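Local coordinates for protein 11R-lipoxygenase (Gersemia fruticosa, PDB 3VF1) that is a calcium-dependent non-heme iron dioxygenase that probably adds molecular oxygen to polyunsaturated fatty acids at carbon 11 with R stereochemistry, at residues A[204-209]-A[625-630]; A[224-227]-A[233-236]; A[349-354]-A[599-604]. All coordinates share one frame; numbering follows the deposited sequence.

Contact 1. Residues A[204-209]-A[625-630]; sequences FRVGLA and MVSVVN
V206 sets its two methyl branches against one flank of helix 619-632, a worked example of how the loop leading into helix 208-213 can dock on a helix of the lipoxygenase catalytic domain while burying little surface. The apolar part is shared between two neighbouring helix residues. CG2 of V206 meets CG2 of V628 at 3.9 Å, a methyl-to-methyl touch between side chains that cross at about a right angle. CG1 of V206 lies anti to its own backbone N (chi1 -166°) and reaches S627, where it comes within 4.0 Å of CB and 3.9 Å of OG. T624, one turn before V628 on the same helix, also touches V206. V628 is buried, its side chain about 10 Å from the iron and about 8 Å from that of the iron ligand H392, so this valine lies near the metal centre without belonging to the iron's ligand set.

The polar part is carried by water. One molecule donates to O of R205 at 2.6 Å and accepts from OG of S627 at 3.1 Å, with an angle of 122° at the water between these two oxygens. It thereby links a loop carbonyl to a helix side chain without any direct hydrogen bond between the segments.

Capping comes next along the chain: G207 is the N-cap of helix 208-213, and its N is hydrogen-bonded to OD2 of D210, the backbone half of a capping box. The bridging water also packs beside the valine, its O 3.5 Å from CG2 of V206.

Contact 2. Residues A[224-227]-A[233-236]; sequences DDWD and RQLI
The six-membered part of the W226 indole reaches across to L235 and Q234, and the two neighbours meet it in different ways. The tight part belongs to the leucine. CD2 of L235 approaches the far corner of the ring at an oblique angle, 3.7 Å from CH2 and 3.9 Å from CZ2 of W226, and both residues are buried. A622 of helix 619-632 touches both side chains, V623 adds to the leucine and K619 to the indole, while M613 of helix 609-615 and F232, its ring tilted by about 45°, also pack on the tryptophan.

The partners lie in the long connection between helices 208-213 and 247-250, where a 3-10 turn presents Q234 and L235 side by side. Its backbone bond from N of I236 to O of R233, at 3.3 Å, is long.

Q234 forms the looser, solvent-exposed margin. Its chain runs out extended past CG (chi2 179°), sliding by the indole in the opposite direction, and brings OE1 to the ring edge, near the ring plane and 3.6 Å from CZ3 of W226. The amide stands almost upright to the indole, the planes 80° apart, so the carbonyl oxygen faces an aromatic C-H while no hydrogen bond joins the segments. Beside the tryptophan, D225 turns to another partner, its OD1 forming a salt bridge with NH2 of R597.

Contact 3. Residues A[349-354]-A[599-604]; sequences IQLYQQ and PPPTEK
Y352 and L351 present an aromatic ring and a branched tip to P600. From CB the tyrosine starts across the line to the other segment, but CG lies beside the backbone N (chi1 -67°) and the ring carries its far end to the proline. CE2 is the first atom to arrive, 3.6 Å from CG of P600. CZ follows at 3.7 Å, and finally OH sits 3.1 Å from CG and 3.4 Å from CD of P600, a close approach of the hydroxyl to ring carbons, the two side chains crossing at about a right angle. T330 touches the tyrosine as well.

The segment 599-601 holds three consecutive prolines in polyproline II conformation, while 349-354 leaves the end of strand 344-350 in the antiparallel sheet. The bend after the strand is tied by NE2 of Q350, which donates to O of Y352 at 2.8 Å in the carbonyl plane. L351 takes the neighbouring side of the proline: its CD1 lies 3.6 Å from CB of P600 and 4.1 Å from CD of P601. W378 of helix 369-410 packs on both L351 and P600, and W362 on L351 and P601; the latter indole also receives K604 in a cation-pi contact.

Contacts 1 and 2 are neighbours, their centres 16 Å apart, and share helix 619-632; V626 CG2 meets L235 CD1 at 3.8 Å to join them. Contact 3 stands apart, its centre 32 Å from contact 1 and 26 Å from contact 2, where the antiparallel sheet containing strand 344-350 borders helix 369-410, the helix that also carries the iron ligands H392 and H397. Along the chain contact 1 opens first and closes last, and contacts 2 and 3 follow one another within its span. The late region 599-630 thus receives three earlier parts of the chain: the prolines meet the sheet, and the helices beyond them meet the connections around helix 208-213.

Contact 1. Residues A[204-209]-A[625-630]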
loop_
_atom_site.group_PDB
_atom_site.type_symbol
_atom_site.label_atom_id
_atom_site.label_comp_id
_atom_site.label_asym_id
_atom_site.label_seq_id
_atom_site.Cartn_x
_atom_site.Cartn_y
_atom_site.Cartn_z
ATOM N N PHE A 204 -3.337 16.316 1.799
ATOM C CA PHE A 204 -4.262 15.878 2.840
ATOM C C PHE A 204 -4.750 17.030 3.714
ATOM O O PHE A 204 -5.414 16.810 4.727
ATOM C CB PHE A 204 -3.610 14.803 3.708
ATOM C CG PHE A 204 -3.107 13.623 2.928
ATOM C CD1 PHE A 204 -3.627 13.328 1.675
ATOM C CD2 PHE A 204 -2.113 12.811 3.443
ATOM C CE1 PHE A 204 -3.163 12.244 0.956
ATOM C CE2 PHE A 204 -1.646 11.725 2.726
ATOM C CZ PHE A 204 -2.172 11.441 1.481
ATOM N N ARG A 205 -4.415 18.255 3.328
ATOM C CA ARG A 205 -4.970 19.423 3.991
ATOM C C ARG A 205 -6.369 19.641 3.431
ATOM O O ARG A 205 -6.562 19.642 2.216
ATOM C CB ARG A 205 -4.097 20.656 3.752
ATOM C CG ARG A 205 -4.259 21.278 2.374
ATOM C CD ARG A 205 -3.241 22.381 2.141
ATOM N NE ARG A 205 -3.690 23.334 1.129
ATOM C CZ ARG A 205 -2.956 24.342 0.668
ATOM N NH1 ARG A 205 -1.722 24.538 1.117
ATOM N NH2 ARG A 205 -3.459 25.156 -0.249
ATOM N N VAL A 206 -7.347 19.808 4.315
ATOM C CA VAL A 206 -8.734 19.928 3.888
ATOM C C VAL A 206 -9.300 21.289 4.277
ATOM O O VAL A 206 -10.235 21.383 5.074
ATOM C CB VAL A 206 -9.610 18.819 4.497
ATOM C CG1 VAL A 206 -10.943 18.756 3.776
ATOM C CG2 VAL A 206 -8.898 17.476 4.419
ATOM N N GLY A 207 -8.722 22.341 3.708
ATOM C CA GLY A 207 -9.171 23.694 3.974
ATOM C C GLY A 207 -10.191 24.161 2.957
ATOM O O GLY A 207 -10.668 23.381 2.133
ATOM N N LEU A 208 -10.524 25.446 3.018
ATOM C CA LEU A 208 -11.522 26.032 2.132
ATOM C C LEU A 208 -11.149 25.840 0.666
ATOM O O LEU A 208 -12.005 25.547 -0.168
ATOM C CB LEU A 208 -11.677 27.521 2.438
ATOM C CG LEU A 208 -12.687 28.297 1.593
ATOM C CD1 LEU A 208 -14.088 27.726 1.753
ATOM C CD2 LEU A 208 -12.659 29.768 1.970
ATOM N N ALA A 209 -9.866 26.004 0.358
ATOM C CA ALA A 209 -9.390 25.908 -1.018
ATOM C C ALA A 209 -9.572 24.500 -1.576
ATOM O O ALA A 209 -9.747 24.317 -2.783
ATOM C CB ALA A 209 -7.929 26.324 -1.096
ATOM N N MET A 625 -14.683 14.146 3.707
ATOM C CA MET A 625 -14.371 12.764 3.367
ATOM C C MET A 625 -14.094 12.616 1.875
ATOM O O MET A 625 -13.165 11.916 1.480
ATOM C CB MET A 625 -15.514 11.833 3.776
ATOM C CG MET A 625 -15.214 10.362 3.528
ATOM S SD MET A 625 -13.670 9.842 4.309
ATOM C CE MET A 625 -13.618 8.109 3.859
ATOM N N VAL A 626 -14.902 13.274 1.052
ATOM C CA VAL A 626 -14.737 13.202 -0.397
ATOM C C VAL A 626 -13.420 13.837 -0.826
ATOM O O VAL A 626 -12.755 13.350 -1.739
ATOM C CB VAL A 626 -15.899 13.897 -1.136
ATOM C CG1 VAL A 626 -15.580 14.045 -2.619
ATOM C CG2 VAL A 626 -17.189 13.120 -0.939
ATOM N N SER A 627 -13.047 14.927 -0.163
ATOM C CA SER A 627 -11.784 15.596 -0.447
ATOM C C SER A 627 -10.619 14.668 -0.121
ATOM O O SER A 627 -9.642 14.592 -0.867
ATOM C CB SER A 627 -11.671 16.887 0.369
ATOM O OG SER A 627 -10.493 17.601 0.037
ATOM N N VAL A 628 -10.734 13.961 0.999
ATOM C CA VAL A 628 -9.696 13.033 1.433
ATOM C C VAL A 628 -9.601 11.831 0.500
ATOM O O VAL A 628 -8.525 11.516 -0.009
ATOM C CB VAL A 628 -9.953 12.545 2.871
ATOM C CG1 VAL A 628 -9.115 11.310 3.183
ATOM C CG2 VAL A 628 -9.663 13.663 3.865
ATOM N N VAL A 629 -10.728 11.162 0.277
ATOM C CA VAL A 629 -10.761 9.989 -0.591
ATOM C C VAL A 629 -10.271 10.334 -1.994
ATOM O O VAL A 629 -9.605 9.530 -2.643
ATOM C CB VAL A 629 -12.178 9.395 -0.682
ATOM C CG1 VAL A 629 -12.269 8.391 -1.827
ATOM C CG2 VAL A 629 -12.558 8.739 0.633
ATOM N N ASN A 630 -10.603 11.532 -2.459
ATOM C CA ASN A 630 -10.150 11.987 -3.765
ATOM C C ASN A 630 -8.632 12.134 -3.788
ATOM O O ASN A 630 -7.990 11.893 -4.810
ATOM C CB ASN A 630 -10.817 13.315 -4.126
ATOM C CG ASN A 630 -10.408 13.819 -5.495
ATOM O OD1 ASN A 630 -10.834 13.280 -6.519
ATOM N ND2 ASN A 630 -9.586 14.865 -5.524
HETATM O O HOH W 1 -7.605 17.577 1.135
#

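Contact 2. Residues A[224-227]-A[233-236]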
loop_
_atom_site.group_PDB
_atom_site.type_symbol
_atom_site.label_atom_id
_atom_site.label_comp_id
_atom_site.label_asym_id
_atom_site.label_seq_id
_atom_site.Cartn_x
_atom_site.Cartn_y
_atom_site.Cartn_z
ATOM N N ASP A 224 -25.113 21.651 8.860
ATOM C CA ASP A 224 -26.507 21.245 8.733
ATOM C C ASP A 224 -26.616 19.790 8.304
ATOM O O ASP A 224 -25.679 19.224 7.742
ATOM C CB ASP A 224 -27.230 22.121 7.707
ATOM C CG ASP A 224 -27.243 23.582 8.093
ATOM O OD1 ASP A 224 -27.083 23.886 9.295
ATOM O OD2 ASP A 224 -27.420 24.429 7.192
ATOM N N ASP A 225 -27.768 19.189 8.577
ATOM C CA ASP A 225 -28.069 17.860 8.071
ATOM C C ASP A 225 -28.261 17.936 6.567
ATOM O O ASP A 225 -28.539 19.004 6.023
ATOM C CB ASP A 225 -29.357 17.324 8.701
ATOM C CG ASP A 225 -29.233 17.096 10.193
ATOM O OD1 ASP A 225 -28.229 17.547 10.785
ATOM O OD2 ASP A 225 -30.143 16.469 10.775
ATOM N N TRP A 226 -28.106 16.802 5.897
ATOM C CA TRP A 226 -28.554 16.678 4.522
ATOM C C TRP A 226 -30.060 16.464 4.562
ATOM O O TRP A 226 -30.567 15.771 5.445
ATOM C CB TRP A 226 -27.866 15.505 3.827
ATOM C CG TRP A 226 -26.400 15.712 3.614
ATOM C CD1 TRP A 226 -25.386 15.261 4.405
ATOM C CD2 TRP A 226 -25.784 16.427 2.537
ATOM N NE1 TRP A 226 -24.174 15.652 3.888
ATOM C CE2 TRP A 226 -24.392 16.367 2.740
ATOM C CE3 TRP A 226 -26.275 17.111 1.420
ATOM C CZ2 TRP A 226 -23.485 16.965 1.871
ATOM C CZ3 TRP A 226 -25.372 17.704 0.558
ATOM C CH2 TRP A 226 -23.992 17.627 0.787
ATOM N N ASP A 227 -30.777 17.066 3.620
ATOM C CA ASP A 227 -32.232 16.982 3.611
ATOM C C ASP A 227 -32.694 15.540 3.428
ATOM O O ASP A 227 -33.614 15.085 4.107
ATOM C CB ASP A 227 -32.815 17.866 2.508
ATOM C CG ASP A 227 -32.491 19.334 2.709
ATOM O OD1 ASP A 227 -32.541 19.803 3.866
ATOM O OD2 ASP A 227 -32.180 20.016 1.710
ATOM N N ARG A 233 -25.469 12.740 -3.479
ATOM C CA ARG A 233 -25.005 12.721 -4.863
ATOM C C ARG A 233 -24.485 14.090 -5.304
ATOM O O ARG A 233 -23.837 14.207 -6.345
ATOM C CB ARG A 233 -26.133 12.268 -5.794
ATOM C CG ARG A 233 -26.580 10.832 -5.571
ATOM C CD ARG A 233 -28.006 10.605 -6.054
ATOM N NE ARG A 233 -28.086 10.328 -7.488
ATOM C CZ ARG A 233 -28.291 9.124 -8.024
ATOM N NH1 ARG A 233 -28.445 8.050 -7.259
ATOM N NH2 ARG A 233 -28.348 8.990 -9.341
ATOM N N GLN A 234 -24.772 15.120 -4.514
ATOM C CA GLN A 234 -24.305 16.469 -4.817
ATOM C C GLN A 234 -22.788 16.572 -4.706
ATOM O O GLN A 234 -22.174 17.454 -5.307
ATOM C CB GLN A 234 -24.948 17.483 -3.869
ATOM C CG GLN A 234 -26.447 17.647 -4.044
ATOM C CD GLN A 234 -27.037 18.651 -3.074
ATOM O OE1 GLN A 234 -26.313 19.432 -2.456
ATOM N NE2 GLN A 234 -28.357 18.635 -2.934
ATOM N N LEU A 235 -22.189 15.669 -3.938
ATOM C CA LEU A 235 -20.753 15.709 -3.693
ATOM C C LEU A 235 -19.954 15.229 -4.899
ATOM O O LEU A 235 -18.741 15.432 -4.968
ATOM C CB LEU A 235 -20.402 14.867 -2.464
ATOM C CG LEU A 235 -21.066 15.313 -1.161
ATOM C CD1 LEU A 235 -20.609 14.454 0.003
ATOM C CD2 LEU A 235 -20.776 16.781 -0.890
ATOM N N ILE A 236 -20.632 14.595 -5.852
ATOM C CA ILE A 236 -19.968 14.113 -7.056
ATOM C C ILE A 236 -20.088 15.133 -8.183
ATOM O O ILE A 236 -20.989 15.056 -9.020
ATOM C CB ILE A 236 -20.538 12.765 -7.520
ATOM C CG1 ILE A 236 -20.490 11.752 -6.374
ATOM C CG2 ILE A 236 -19.760 12.248 -8.724
ATOM C CD1 ILE A 236 -19.111 11.583 -5.763
#

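Contact 3. Residues A[349-354]-A[599-604]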
loop_
_atom_site.group_PDB
_atom_site.type_symbol
_atom_site.label_atom_id
_atom_site.label_comp_id
_atom_site.label_asym_id
_atom_site.label_seq_id
_atom_site.Cartn_x
_atom_site.Cartn_y
_atom_site.Cartn_z
ATOM N N ILE A 349 -28.407 -8.515 12.529
ATOM C CA ILE A 349 -27.407 -7.575 13.022
ATOM C C ILE A 349 -27.622 -7.255 14.498
ATOM O O ILE A 349 -28.748 -7.051 14.943
ATOM C CB ILE A 349 -27.434 -6.252 12.235
ATOM C CG1 ILE A 349 -27.029 -6.485 10.778
ATOM C CG2 ILE A 349 -26.507 -5.228 12.880
ATOM C CD1 ILE A 349 -27.189 -5.258 9.898
ATOM N N GLN A 350 -26.528 -7.211 15.249
ATOM C CA GLN A 350 -26.557 -6.795 16.645
ATOM C C GLN A 350 -25.520 -5.695 16.830
ATOM O O GLN A 350 -24.344 -5.902 16.553
ATOM C CB GLN A 350 -26.255 -7.985 17.557
ATOM C CG GLN A 350 -26.384 -7.694 19.041
ATOM C CD GLN A 350 -26.121 -8.919 19.896
ATOM O OE1 GLN A 350 -26.956 -9.819 19.985
ATOM N NE2 GLN A 350 -24.951 -8.964 20.526
ATOM N N LEU A 351 -25.954 -4.527 17.292
ATOM C CA LEU A 351 -25.097 -3.342 17.296
ATOM C C LEU A 351 -23.967 -3.410 18.325
ATOM O O LEU A 351 -22.853 -2.965 18.054
ATOM C CB LEU A 351 -25.932 -2.078 17.512
ATOM C CG LEU A 351 -26.998 -1.800 16.448
ATOM C CD1 LEU A 351 -27.733 -0.503 16.755
ATOM C CD2 LEU A 351 -26.383 -1.750 15.056
ATOM N N TYR A 352 -24.250 -3.965 19.499
ATOM C CA TYR A 352 -23.234 -4.082 20.544
ATOM C C TYR A 352 -22.956 -5.547 20.864
ATOM O O TYR A 352 -23.806 -6.409 20.647
ATOM C CB TYR A 352 -23.667 -3.338 21.810
ATOM C CG TYR A 352 -23.748 -1.833 21.657
ATOM C CD1 TYR A 352 -22.610 -1.039 21.763
ATOM C CD2 TYR A 352 -24.964 -1.202 21.423
ATOM C CE1 TYR A 352 -22.681 0.341 21.633
ATOM C CE2 TYR A 352 -25.045 0.174 21.292
ATOM C CZ TYR A 352 -23.902 0.939 21.397
ATOM O OH TYR A 352 -23.988 2.307 21.270
ATOM N N GLN A 353 -21.768 -5.817 21.395
ATOM C CA GLN A 353 -21.321 -7.186 21.641
ATOM C C GLN A 353 -22.230 -7.931 22.615
ATOM O O GLN A 353 -22.633 -9.065 22.356
ATOM C CB GLN A 353 -19.886 -7.185 22.176
ATOM C CG GLN A 353 -18.826 -6.905 21.121
ATOM C CD GLN A 353 -18.643 -8.061 20.159
ATOM O OE1 GLN A 353 -18.344 -9.182 20.570
ATOM N NE2 GLN A 353 -18.826 -7.795 18.870
ATOM N N GLN A 354 -22.555 -7.290 23.734
ATOM C CA GLN A 354 -23.310 -7.946 24.798
ATOM C C GLN A 354 -24.813 -7.724 24.654
ATOM O O GLN A 354 -25.273 -6.583 24.624
ATOM C CB GLN A 354 -22.839 -7.437 26.162
ATOM C CG GLN A 354 -21.389 -7.778 26.468
ATOM C CD GLN A 354 -21.140 -9.274 26.494
ATOM O OE1 GLN A 354 -21.960 -10.044 27.001
ATOM N NE2 GLN A 354 -20.009 -9.697 25.941
ATOM N N PRO A 599 -26.243 8.699 18.892
ATOM C CA PRO A 599 -26.123 7.311 19.342
ATOM C C PRO A 599 -27.109 6.418 18.601
ATOM O O PRO A 599 -28.084 6.922 18.046
ATOM C CB PRO A 599 -26.472 7.390 20.832
ATOM C CG PRO A 599 -27.269 8.643 20.982
ATOM C CD PRO A 599 -26.743 9.593 19.951
ATOM N N PRO A 600 -26.858 5.103 18.588
ATOM C CA PRO A 600 -27.752 4.173 17.891
ATOM C C PRO A 600 -29.122 4.121 18.554
ATOM O O PRO A 600 -29.272 4.608 19.672
ATOM C CB PRO A 600 -27.037 2.828 18.031
ATOM C CG PRO A 600 -26.209 2.968 19.262
ATOM C CD PRO A 600 -25.777 4.405 19.303
ATOM N N PRO A 601 -30.114 3.539 17.869
ATOM C CA PRO A 601 -31.455 3.411 18.447
ATOM C C PRO A 601 -31.479 2.401 19.587
ATOM O O PRO A 601 -30.699 1.449 19.580
ATOM C CB PRO A 601 -32.293 2.908 17.269
ATOM C CG PRO A 601 -31.327 2.193 16.398
ATOM C CD PRO A 601 -30.031 2.942 16.525
ATOM N N THR A 602 -32.359 2.615 20.558
ATOM C CA THR A 602 -32.498 1.695 21.679
ATOM C C THR A 602 -33.820 0.933 21.608
ATOM O O THR A 602 -34.027 -0.031 22.342
ATOM C CB THR A 602 -32.424 2.439 23.025
ATOM O OG1 THR A 602 -33.374 3.512 23.035
ATOM C CG2 THR A 602 -31.027 2.998 23.255
ATOM N N GLU A 603 -34.706 1.370 20.717
ATOM C CA GLU A 603 -36.017 0.750 20.572
ATOM C C GLU A 603 -36.356 0.507 19.106
ATOM O O GLU A 603 -35.751 1.096 18.210
ATOM C CB GLU A 603 -37.093 1.639 21.198
ATOM C CG GLU A 603 -37.000 1.772 22.708
ATOM C CD GLU A 603 -38.085 2.664 23.279
ATOM O OE1 GLU A 603 -38.312 3.759 22.721
ATOM O OE2 GLU A 603 -38.718 2.270 24.282
ATOM N N LYS A 604 -37.333 -0.362 18.871
ATOM C CA LYS A 604 -37.813 -0.632 17.523
ATOM C C LYS A 604 -38.799 0.447 17.087
ATOM O O LYS A 604 -39.366 1.154 17.918
ATOM C CB LYS A 604 -38.503 -1.996 17.465
ATOM C CG LYS A 604 -37.671 -3.160 17.981
ATOM C CD LYS A 604 -36.442 -3.398 17.129
ATOM C CE LYS A 604 -35.846 -4.775 17.400
ATOM N NZ LYS A 604 -36.640 -5.895 16.824
#